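Local coordinates for uncharacterized protein (Xanthomonas axonopodis pv. citri, PDB 3OV5) that probably serves as the VirB7 component of a type IV secretion system at the bacterial outer membrane, through a globular domain related to N0 domains of outer-membrane transport proteins, at residues Thr17-Trp22 with Leu77-Val82; Leu30-Asn33 with Asp37-Leu40; Ser45-Thr50 with Thr57-Val62. All coordinates share one frame; numbering follows the deposited sequence. Where two conformers were deposited one is given.

Contact 1. Residues Thr17-Trp22 with Leu77-Val82; sequences TMLERW and LLVQPV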
loop_
_atom_site.group_PDB
_atom_site.type_symbol
_atom_site.label_atom_id
_atom_site.label_comp_id
_atom_site.label_asym_id
_atom_site.label_seq_id
_atom_site.Cartn_x
_atom_site.Cartn_y
_atom_site.Cartn_z
ATOM N N THR A 17 6.323 -4.860 3.067
ATOM C CA THR A 17 6.706 -4.549 4.446
ATOM C C THR A 17 6.185 -3.178 4.880
ATOM O O THR A 17 5.807 -3.005 6.055
ATOM C CB THR A 17 8.199 -4.743 4.670
ATOM O OG1 THR A 17 8.964 -3.909 3.842
ATOM C CG2 THR A 17 8.595 -6.227 4.512
ATOM N N MET A 18 6.155 -2.198 3.972
ATOM C CA MET A 18 5.529 -0.930 4.302
ATOM C C MET A 18 4.069 -1.156 4.645
ATOM O O MET A 18 3.541 -0.625 5.639
ATOM C CB MET A 18 5.654 0.071 3.157
ATOM C CG MET A 18 5.092 1.441 3.533
ATOM S SD MET A 18 5.207 2.643 2.213
ATOM C CE MET A 18 3.960 1.975 1.081
ATOM N N LEU A 19 3.378 -1.923 3.808
ATOM C CA LEU A 19 1.960 -2.177 4.051
ATOM C C LEU A 19 1.730 -2.990 5.329
ATOM O O LEU A 19 0.712 -2.820 5.976
ATOM C CB LEU A 19 1.335 -2.839 2.832
ATOM C CG LEU A 19 1.109 -1.870 1.671
ATOM C CD1 LEU A 19 0.705 -2.654 0.434
ATOM C CD2 LEU A 19 0.056 -0.846 2.032
ATOM N N GLU A 20 2.635 -3.905 5.684
ATOM C CA GLU A 20 2.510 -4.598 6.955
ATOM C C GLU A 20 2.486 -3.568 8.098
ATOM O O GLU A 20 1.706 -3.700 9.045
ATOM C CB GLU A 20 3.674 -5.575 7.174
ATOM C CG GLU A 20 3.575 -6.814 6.349
ATOM C CD GLU A 20 4.835 -7.654 6.376
ATOM O OE1 GLU A 20 4.791 -8.746 5.745
ATOM O OE2 GLU A 20 5.850 -7.263 6.982
ATOM N N ARG A 21 3.353 -2.547 7.995
ATOM C CA ARG A 21 3.374 -1.502 9.013
ATOM C C ARG A 21 2.092 -0.677 8.971
ATOM O O ARG A 21 1.486 -0.413 10.035
ATOM C CB ARG A 21 4.634 -0.651 8.901
ATOM C CG ARG A 21 4.708 0.378 10.011
ATOM C CD ARG A 21 6.008 1.210 9.974
ATOM N NE ARG A 21 6.095 1.968 8.730
ATOM C CZ ARG A 21 5.366 3.051 8.472
ATOM N NH1 ARG A 21 4.623 3.629 9.406
ATOM N NH2 ARG A 21 5.398 3.580 7.255
ATOM N N TRP A 22 1.672 -0.211 7.782
ATOM C CA TRP A 22 0.420 0.550 7.729
ATOM C C TRP A 22 -0.729 -0.253 8.334
ATOM O O TRP A 22 -1.580 0.282 9.033
ATOM C CB TRP A 22 0.058 0.909 6.297
ATOM C CG TRP A 22 0.947 1.941 5.643
ATOM C CD1 TRP A 22 2.129 2.488 6.106
ATOM C CD2 TRP A 22 0.703 2.547 4.362
ATOM N NE1 TRP A 22 2.627 3.400 5.182
ATOM C CE2 TRP A 22 1.770 3.450 4.105
ATOM C CE3 TRP A 22 -0.327 2.420 3.421
ATOM C CZ2 TRP A 22 1.822 4.218 2.939
ATOM C CZ3 TRP A 22 -0.267 3.184 2.265
ATOM C CH2 TRP A 22 0.800 4.053 2.034
ATOM N N LEU A 77 -6.061 -4.121 4.052
ATOM C CA LEU A 77 -5.367 -3.567 2.920
ATOM C C LEU A 77 -5.165 -4.725 1.941
ATOM O O LEU A 77 -4.612 -5.755 2.298
ATOM C CB LEU A 77 -4.034 -2.972 3.367
ATOM C CG LEU A 77 -4.186 -1.727 4.244
ATOM C CD1 LEU A 77 -2.866 -1.349 4.875
ATOM C CD2 LEU A 77 -4.643 -0.565 3.399
ATOM N N LEU A 78 -5.680 -4.555 0.729
ATOM C CA LEU A 78 -5.741 -5.607 -0.273
ATOM C C LEU A 78 -4.876 -5.229 -1.466
ATOM O O LEU A 78 -5.101 -4.189 -2.097
ATOM C CB LEU A 78 -7.192 -5.799 -0.741
ATOM C CG LEU A 78 -7.421 -6.833 -1.831
ATOM C CD1 LEU A 78 -6.953 -8.236 -1.456
ATOM C CD2 LEU A 78 -8.892 -6.843 -2.176
ATOM N N VAL A 79 -3.860 -6.051 -1.741
ATOM C CA VAL A 79 -2.952 -5.854 -2.867
ATOM C C VAL A 79 -3.175 -7.018 -3.821
ATOM O O VAL A 79 -3.046 -8.164 -3.408
ATOM C CB VAL A 79 -1.483 -5.826 -2.412
ATOM C CG1 VAL A 79 -0.597 -5.524 -3.609
ATOM C CG2 VAL A 79 -1.268 -4.807 -1.294
ATOM N N GLN A 80 -3.528 -6.737 -5.079
ATOM C CA GLN A 80 -3.927 -7.823 -5.964
ATOM C C GLN A 80 -3.723 -7.369 -7.399
ATOM O O GLN A 80 -3.615 -6.173 -7.677
ATOM C CB GLN A 80 -5.402 -8.186 -5.742
ATOM C CG GLN A 80 -6.316 -7.017 -6.060
ATOM C CD GLN A 80 -7.770 -7.296 -5.876
ATOM O OE1 GLN A 80 -8.266 -8.416 -6.086
ATOM N NE2 GLN A 80 -8.502 -6.244 -5.550
ATOM N N PRO A 81 -3.723 -8.310 -8.347
ATOM C CA PRO A 81 -3.826 -7.902 -9.742
ATOM C C PRO A 81 -5.082 -7.067 -9.931
ATOM O O PRO A 81 -6.131 -7.389 -9.348
ATOM C CB PRO A 81 -3.914 -9.237 -10.490
ATOM C CG PRO A 81 -3.262 -10.231 -9.561
ATOM C CD PRO A 81 -3.746 -9.786 -8.202
ATOM N N VAL A 82 -5.009 -6.023 -10.758
ATOM C CA VAL A 82 -6.180 -5.160 -10.931
ATOM C C VAL A 82 -7.363 -5.962 -11.470
ATOM O O VAL A 82 -7.259 -6.556 -12.543
ATOM C CB VAL A 82 -5.911 -4.005 -11.900
ATOM C CG1 VAL A 82 -7.169 -3.159 -12.081
ATOM C CG2 VAL A 82 -4.709 -3.152 -11.460
#
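Leu19 and Trp22, on helix 15-24, meet Leu77 and Val79 of strand 76-81 where the helix packs on the sheet of this small alpha+beta domain, which resembles the N0 domains of outer-membrane transporters. The strand is the central one of a three-stranded mixed sheet. Helix and strand run nearly antiparallel, at 160°, with their axes 10.0 Å apart at closest approach. Alternation along the strand sends the CB atoms of Leu77 and Val79 toward the helix and that of Leu78 away from it. Leu19 splits its fork between the two: CD2 lies 4.1 Å from CD1 of Leu77, while CD1 reaches CG2 of Val79. Both pairs of side chains cross at a slant, so methyls meet methyls without lying flank to flank. In Leu19 and Leu77 alike, CG stands beside the backbone N and opposite the carbonyl carbon (chi1 -75° and -68°), which carries both forks into the gap. Leucine suits these two places because its branch lies far enough from the backbone to bridge the layers. The shorter valine branches at CB and meets the fork close to the strand. Trp22 contributes its CB, 4.0 Å from Leu77 CD1, rather than its indole. That ring has Met18 CE 3.6 Å above one face, offset toward the rim, and its NE1 donates to the carbonyl O of Gln7, which satisfies the polar atom of an otherwise apolar group. The tightest carbon pair between helix and strand is Leu19 CD1 with Val79 CG2, at 3.4 Å, shorter than usual van der Waals contact.

Contact 2. Residues Leu30-Asn33 with Asp37-Leu40; sequences LSYN and DYTL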
loop_
_atom_site.group_PDB
_atom_site.type_symbol
_atom_site.label_atom_id
_atom_site.label_comp_id
_atom_site.label_asym_id
_atom_site.label_seq_id
_atom_site.Cartn_x
_atom_site.Cartn_y
_atom_site.Cartn_z
ATOM N N LEU A 30 -3.379 -7.318 6.297
ATOM C CA LEU A 30 -2.843 -7.171 4.950
ATOM C C LEU A 30 -3.071 -8.471 4.186
ATOM O O LEU A 30 -2.634 -9.537 4.640
ATOM C CB LEU A 30 -1.343 -6.872 4.984
ATOM C CG LEU A 30 -0.642 -6.869 3.624
ATOM C CD1 LEU A 30 -1.189 -5.792 2.714
ATOM C CD2 LEU A 30 0.864 -6.680 3.806
ATOM N N SER A 31 -3.713 -8.381 3.018
ATOM C CA SER A 31 -3.798 -9.494 2.079
ATOM C C SER A 31 -2.961 -9.134 0.870
ATOM O O SER A 31 -3.339 -8.286 0.063
ATOM C CB SER A 31 -5.243 -9.735 1.678
ATOM O OG SER A 31 -5.978 -10.166 2.810
ATOM N N TYR A 32 -1.780 -9.736 0.805
ATOM C CA TYR A 32 -0.822 -9.443 -0.238
ATOM C C TYR A 32 -0.896 -10.548 -1.285
ATOM O O TYR A 32 -0.332 -11.619 -1.124
ATOM C CB TYR A 32 0.590 -9.305 0.353
ATOM C CG TYR A 32 1.577 -8.783 -0.655
ATOM C CD1 TYR A 32 1.692 -7.407 -0.895
ATOM C CD2 TYR A 32 2.362 -9.645 -1.403
ATOM C CE1 TYR A 32 2.559 -6.905 -1.878
ATOM C CE2 TYR A 32 3.247 -9.158 -2.377
ATOM C CZ TYR A 32 3.324 -7.788 -2.623
ATOM O OH TYR A 32 4.142 -7.278 -3.589
ATOM N N ASN A 33 -1.649 -10.297 -2.355
ATOM C CA ASN A 33 -2.016 -11.336 -3.314
ATOM C C ASN A 33 -1.212 -11.258 -4.617
ATOM O O ASN A 33 -1.757 -11.439 -5.716
ATOM C CB ASN A 33 -3.520 -11.267 -3.596
ATOM C CG ASN A 33 -4.383 -11.616 -2.417
ATOM O OD1 ASN A 33 -3.908 -11.887 -1.320
ATOM N ND2 ASN A 33 -5.688 -11.606 -2.654
ATOM N N ASP A 37 7.194 -9.710 -3.599
ATOM C CA ASP A 37 7.289 -8.360 -3.075
ATOM C C ASP A 37 8.037 -7.509 -4.119
ATOM O O ASP A 37 8.629 -8.022 -5.076
ATOM C CB ASP A 37 8.008 -8.433 -1.717
ATOM C CG ASP A 37 7.811 -7.218 -0.843
ATOM O OD1 ASP A 37 8.361 -7.280 0.298
ATOM O OD2 ASP A 37 7.135 -6.243 -1.243
ATOM N N TYR A 38 7.996 -6.204 -3.903
ATOM C CA TYR A 38 8.649 -5.217 -4.770
ATOM C C TYR A 38 9.283 -4.172 -3.911
ATOM O O TYR A 38 8.746 -3.782 -2.862
ATOM C CB TYR A 38 7.630 -4.504 -5.685
ATOM C CG TYR A 38 7.106 -5.436 -6.711
ATOM C CD1 TYR A 38 7.926 -5.850 -7.780
ATOM C CD2 TYR A 38 5.835 -5.966 -6.622
ATOM C CE1 TYR A 38 7.508 -6.759 -8.692
ATOM C CE2 TYR A 38 5.402 -6.869 -7.585
ATOM C CZ TYR A 38 6.250 -7.260 -8.596
ATOM O OH TYR A 38 5.845 -8.144 -9.541
ATOM N N THR A 39 10.419 -3.647 -4.350
ATOM C CA THR A 39 10.990 -2.518 -3.663
ATOM C C THR A 39 10.034 -1.328 -3.777
ATOM O O THR A 39 9.229 -1.226 -4.702
ATOM C CB THR A 39 12.376 -2.200 -4.175
ATOM O OG1 THR A 39 13.046 -1.446 -3.164
ATOM C CG2 THR A 39 12.332 -1.405 -5.398
ATOM N N LEU A 40 10.154 -0.398 -2.834
ATOM C CA LEU A 40 9.496 0.882 -2.956
ATOM C C LEU A 40 10.191 1.695 -4.034
ATOM O O LEU A 40 11.424 1.865 -3.995
ATOM C CB LEU A 40 9.552 1.643 -1.619
ATOM C CG LEU A 40 8.826 0.927 -0.476
ATOM C CD1 LEU A 40 9.013 1.660 0.852
ATOM C CD2 LEU A 40 7.350 0.784 -0.757
#
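Tyr32, at the end of strand 29-32, reaches across the three residues that separate the segments to the backbone of Asp37 and the ring of Tyr38. From CB the ring is sent away from the backbone N (chi1 -171°), and this side chain packs on Leu15 and Lys16 of helix 15-24 and on Val79 of the neighbouring strand. Further out, CE2 comes within 4.2 Å of Asp37 N, and CZ lies 4.0 Å from Asp37 CA. The phenolic OH, at the tip, is 3.4 Å from that same CA and 3.7 Å from Tyr38 CD2, with the two tyrosine side chains crossing at about a right angle. The hydroxyl bonds to the carbonyl O of Ser36, while the side chain below it lies on Leu15 and Val79; tyrosine supplies both the apolar length and the polar end. In the N0-like fold this ties the edge strand of the three-stranded sheet to the start of the loop that leads on to strand 48-49. Asp37, in turn, bends back on its own chain: its OD2 accepts from Tyr38 N at 2.8 Å, with an N-H...O angle of 143° and the donor 38° out of the carboxylate plane. OD2 also receives Lys16 N, while OD1 pairs with Thr14 OG1. The first turn of helix 15-24 would probably steady the negative charge there. Tyr32 OH stays 3.9 Å from Asp37 OD2.

Contact 3. Residues Ser45-Thr50 with Thr57-Val62; sequences SAISTT and TELSAV. With IPA (isopropyl alcohol), chain B.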
loop_
_atom_site.group_PDB
_atom_site.type_symbol
_atom_site.label_atom_id
_atom_site.label_comp_id
_atom_site.label_asym_id
_atom_site.label_seq_id
_atom_site.Cartn_x
_atom_site.Cartn_y
_atom_site.Cartn_z
ATOM N N SER A 45 7.572 8.127 -2.227
ATOM C CA SER A 45 8.020 9.195 -1.322
ATOM C C SER A 45 7.069 10.396 -1.330
ATOM O O SER A 45 7.145 11.237 -0.431
ATOM C CB SER A 45 9.456 9.553 -1.658
ATOM O OG SER A 45 10.284 8.445 -1.288
ATOM N N ALA A 46 6.165 10.500 -2.288
ATOM C CA ALA A 46 5.185 11.580 -2.323
ATOM C C ALA A 46 4.054 11.383 -1.318
ATOM O O ALA A 46 3.321 12.331 -1.034
ATOM C CB ALA A 46 4.619 11.725 -3.733
ATOM N N ILE A 47 3.859 10.160 -0.811
ATOM C CA ILE A 47 2.667 9.883 -0.022
ATOM C C ILE A 47 2.863 10.352 1.408
ATOM O O ILE A 47 3.828 9.960 2.080
ATOM C CB ILE A 47 2.357 8.389 -0.036
ATOM C CG1 ILE A 47 2.176 7.911 -1.487
ATOM C CG2 ILE A 47 1.135 8.104 0.836
ATOM C CD1 ILE A 47 1.977 6.390 -1.606
ATOM N N SER A 48 1.949 11.179 1.881
ATOM C CA SER A 48 1.965 11.605 3.272
ATOM C C SER A 48 0.591 12.137 3.588
ATOM O O SER A 48 0.283 13.289 3.283
ATOM C CB SER A 48 3.010 12.704 3.491
ATOM O OG SER A 48 2.919 13.227 4.807
ATOM N N THR A 49 -0.248 11.301 4.182
ATOM C CA THR A 49 -1.638 11.670 4.403
ATOM C C THR A 49 -2.205 10.953 5.597
ATOM O O THR A 49 -1.852 9.804 5.875
ATOM C CB THR A 49 -2.495 11.389 3.140
ATOM O OG1 THR A 49 -3.880 11.590 3.438
ATOM C CG2 THR A 49 -2.310 9.966 2.673
ATOM N N THR A 50 -3.115 11.618 6.311
ATOM C CA THR A 50 -3.827 10.988 7.404
ATOM C C THR A 50 -4.914 10.016 6.918
ATOM O O THR A 50 -5.460 9.266 7.729
ATOM C CB THR A 50 -4.494 12.027 8.336
ATOM O OG1 THR A 50 -5.426 12.786 7.560
ATOM C CG2 THR A 50 -3.456 12.929 8.999
ATOM N N THR A 57 -4.815 4.525 -2.228
ATOM C CA THR A 57 -5.132 4.884 -3.618
ATOM C C THR A 57 -3.906 5.478 -4.329
ATOM O O THR A 57 -3.600 5.130 -5.480
ATOM C CB THR A 57 -6.348 5.810 -3.631
ATOM O OG1 THR A 57 -7.439 5.087 -3.022
ATOM C CG2 THR A 57 -6.754 6.222 -5.017
ATOM N N GLU A 58 -3.165 6.354 -3.645
ATOM C CA GLU A 58 -1.913 6.858 -4.212
ATOM C C GLU A 58 -0.966 5.703 -4.490
ATOM O O GLU A 58 -0.316 5.645 -5.543
ATOM C CB GLU A 58 -1.237 7.852 -3.277
ATOM C CG GLU A 58 -1.948 9.182 -3.133
ATOM C CD GLU A 58 -1.107 10.180 -2.350
ATOM O OE1 GLU A 58 0.005 10.477 -2.824
ATOM O OE2 GLU A 58 -1.563 10.669 -1.290
ATOM N N LEU A 59 -0.852 4.801 -3.525
ATOM C CA LEU A 59 0.043 3.657 -3.678
ATOM C C LEU A 59 -0.385 2.767 -4.835
ATOM O O LEU A 59 0.446 2.269 -5.617
ATOM C CB LEU A 59 0.118 2.899 -2.375
ATOM C CG LEU A 59 1.192 1.820 -2.284
ATOM C CD1 LEU A 59 2.582 2.409 -2.455
ATOM C CD2 LEU A 59 1.065 1.096 -0.952
ATOM N N SER A 60 -1.698 2.552 -4.931
ATOM C CA SER A 60 -2.257 1.820 -6.052
ATOM C C SER A 60 -1.811 2.421 -7.387
ATOM O O SER A 60 -1.384 1.701 -8.292
ATOM C CB SER A 60 -3.776 1.835 -5.929
ATOM O OG SER A 60 -4.336 0.904 -6.832
ATOM N N ALA A 61 -1.911 3.738 -7.521
ATOM C CA ALA A 61 -1.538 4.395 -8.760
ATOM C C ALA A 61 -0.050 4.192 -9.062
ATOM O O ALA A 61 0.338 4.042 -10.229
ATOM C CB ALA A 61 -1.875 5.858 -8.709
ATOM N N VAL A 62 0.791 4.185 -8.012
ATOM C CA VAL A 62 2.223 4.004 -8.214
ATOM C C VAL A 62 2.532 2.647 -8.827
ATOM O O VAL A 62 3.447 2.537 -9.648
ATOM C CB VAL A 62 2.973 4.214 -6.884
ATOM C CG1 VAL A 62 4.413 3.807 -7.008
ATOM C CG2 VAL A 62 2.859 5.670 -6.416
HETATM C C1 IPA B . -6.148 15.172 9.031
HETATM C C2 IPA B . -5.559 16.397 8.363
HETATM C C3 IPA B . -4.563 17.105 9.265
HETATM O O2 IPA B . -4.947 16.070 7.131
HETATM O O HOH W 1 1.116 13.012 -2.814
HETATM O O HOH W 2 -0.288 11.955 0.389
#
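Ile47 and Glu58 face each other in the part of the N0-like fold where the chain passes from the short, weakly bonded strand at about 48-49 into helix 52-63, and the residues just before the strand fold back against the helix. Their side chains slide past each other in opposite directions, so the tip of each lies near the root of the other. Glu58 CG stands beside its backbone N (chi1 -70°), and the chain runs out extended along Ile47, with OE1 3.6 Å from Ile47 CG1. Ile47, for its part, sends CD1 to the helix backbone, 3.8 Å from Leu59 N. The beta-branched isoleucine suits this place, offering one long arm to the helix from an extended chain, whereas a glutamate can be apolar along its methylenes and still carry its carboxylate to the bound waters. In the Glu58 conformer described, one of two modelled, two waters link the carboxylate to the facing backbone: one donates to OE1 at 2.8 Å and to Ala46 O at 2.9 Å. A second accepts from Ser48 N at 2.8 Å and donates to OE2, a contact short enough to treat with caution. Gln54 NE2, one turn earlier in the helix, also binds OE2. The contact of Thr49 with the carboxylate is looser, CG2 lying 4.1 Å from OE2. Deeper in, Ile47 CD1 closes against Leu59 CB at 4.0 Å.

Contacts 2 and 3 follow one another along the chain, and both are nested inside the long span of chain that contact 1 closes between helix 15-24 and strand 76-81. Contact 1 lies near the middle of the domain. Contact 2 is centred about 5 Å from it and shares its sheet, since strands 29-32 and 76-81 run side by side. Contact 3 is centred about 12 Å from contact 1, and they join mainly through Leu59, which packs on Met18, Leu19 and Trp22, with Ile47 also touching the Trp22 ring. The centres of contacts 2 and 3 are about 14 Å apart, on opposite sides of the domain's centre. Helix 15-24 is therefore covered by sheet and by helix 52-63, making one compact N0-like unit.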